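Long-range contact in tail fiber protein (Acinetobacter phage AM24, PDB 5W5P), which probably recognises and degrades the capsular polysaccharide of its Acinetobacter baumannii host as a trimeric tailspike: residues 495-500 and 512-517. Residues are numbered along the deposited sequence; the frame is centred on the assembly and turned at random.
Sequences DMNIFM and AAVAKV
K516 NZ donates to N497 OD1 over 2.7 Å, in the plane of the amide and on a lone pair (C=O...N 121°), and also meets OD1 of D495 of a second subunit in a salt bridge between chains. The lysine chain bends at chi2 and chi3, and its end runs to the N497 side chain, CD and CE also lying near OD1. V514 CG2 packs 3.5 Å from N497 OD1; the amide's other end, ND2, bonds to T493 of the second subunit. On this same face the F499 ring turns its edge to the backbone, CD1 lying 3.4 Å from A513 O in the ring plane, and CE1 touches A512 CB. M496, I498 and M500 point to the opposite face with A513, A515 and V517. There the M500 chain, bent at chi3, brings CE 3.7 Å from A513 CB and also against A515 CB, while M496 CB meets V517 CB at 3.8 Å and I498 CD1 reaches V517 CG2. Between the faces, 495-500 and 512-517 pair as the antiparallel arms of a beta hairpin, with two hydrogen bonds at each of M496-V517, I498-A515 and M500-A513; I498 N to A515 O is nearly straight at 174°. The M496/I498/M500 face is thus packed by apolar side chains against strands 470-477 and 577-582, whereas the other is mixed, N497 and K516 carrying its polar bonds to the second subunit. D495 OD2 bonds Y608 OH within the chain and OD1 takes K516 NZ of the third subunit; such a carboxylate would favour a protonated lysine.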
# COMPACT_ATOMS: atom_id res chain seq x y z
N ASP A 495 19.92 21.73 25.39
CA ASP A 495 21.24 21.25 25.75
C ASP A 495 22.17 21.37 24.55
O ASP A 495 21.74 21.38 23.40
CB ASP A 495 21.19 19.79 26.22
CG ASP A 495 20.40 19.61 27.50
OD1 ASP A 495 20.15 20.61 28.21
OD2 ASP A 495 20.02 18.45 27.80
N MSE A 496 23.47 21.45 24.84
CA MSE A 496 24.48 21.52 23.79
C MSE A 496 25.61 20.52 24.04
O MSE A 496 26.21 20.50 25.11
CB MSE A 496 25.07 22.93 23.71
CG MSE A 496 24.20 23.95 22.99
SE MSE A 496 25.09 25.69 22.89
CE MSE A 496 26.16 25.41 21.29
N ASN A 497 25.89 19.70 23.03
CA ASN A 497 27.05 18.81 23.02
C ASN A 497 28.03 19.37 21.99
O ASN A 497 27.82 19.22 20.79
CB ASN A 497 26.64 17.38 22.70
CG ASN A 497 27.78 16.39 22.88
OD1 ASN A 497 27.95 15.82 23.97
ND2 ASN A 497 28.57 16.18 21.83
N ILE A 498 29.09 20.01 22.47
CA ILE A 498 30.06 20.68 21.60
C ILE A 498 31.31 19.81 21.56
O ILE A 498 32.19 19.91 22.40
CB ILE A 498 30.36 22.10 22.08
CG1 ILE A 498 29.06 22.86 22.35
CG2 ILE A 498 31.23 22.83 21.06
CD1 ILE A 498 29.28 24.18 23.06
N PHE A 499 31.38 18.95 20.54
CA PHE A 499 32.57 18.13 20.31
C PHE A 499 33.62 18.99 19.62
O PHE A 499 33.45 19.37 18.45
CB PHE A 499 32.22 16.89 19.48
CG PHE A 499 33.41 16.03 19.13
CD1 PHE A 499 34.50 15.94 19.97
CD2 PHE A 499 33.43 15.31 17.95
CE1 PHE A 499 35.59 15.15 19.65
CE2 PHE A 499 34.51 14.52 17.62
CZ PHE A 499 35.59 14.44 18.47
N MSE A 500 34.70 19.29 20.32
CA MSE A 500 35.75 20.13 19.77
C MSE A 500 36.97 19.30 19.38
O MSE A 500 37.52 18.56 20.20
CB MSE A 500 36.16 21.21 20.76
CG MSE A 500 35.03 22.10 21.25
SE MSE A 500 35.42 22.89 23.00
CE MSE A 500 35.02 21.34 24.12
N ALA A 512 41.23 16.88 21.66
CA ALA A 512 39.80 16.64 21.55
C ALA A 512 39.16 16.83 22.91
O ALA A 512 39.72 16.41 23.93
CB ALA A 512 39.50 15.24 21.00
N ALA A 513 37.98 17.44 22.92
CA ALA A 513 37.24 17.69 24.14
C ALA A 513 35.76 17.78 23.80
O ALA A 513 35.37 17.81 22.63
CB ALA A 513 37.71 18.97 24.83
N VAL A 514 34.93 17.83 24.84
CA VAL A 514 33.49 17.99 24.67
C VAL A 514 32.96 18.80 25.84
O VAL A 514 33.34 18.56 27.00
CB VAL A 514 32.77 16.63 24.53
CG1 VAL A 514 33.21 15.67 25.62
CG2 VAL A 514 31.25 16.80 24.52
N ALA A 515 32.10 19.77 25.54
CA ALA A 515 31.45 20.60 26.54
C ALA A 515 29.96 20.30 26.57
O ALA A 515 29.33 20.10 25.52
CB ALA A 515 31.67 22.09 26.26
N LYS A 516 29.39 20.27 27.77
CA LYS A 516 27.95 20.13 27.96
C LYS A 516 27.41 21.46 28.47
O LYS A 516 27.80 21.92 29.56
CB LYS A 516 27.64 19.00 28.94
CG LYS A 516 28.39 17.71 28.66
CD LYS A 516 28.02 17.13 27.30
CE LYS A 516 26.55 16.76 27.25
NZ LYS A 516 26.16 16.07 25.98
N VAL A 517 26.53 22.08 27.69
CA VAL A 517 25.98 23.40 28.01
C VAL A 517 24.46 23.29 28.10
O VAL A 517 23.84 22.51 27.38
CB VAL A 517 26.39 24.45 26.95
CG1 VAL A 517 25.81 25.81 27.28
CG2 VAL A 517 27.90 24.52 26.84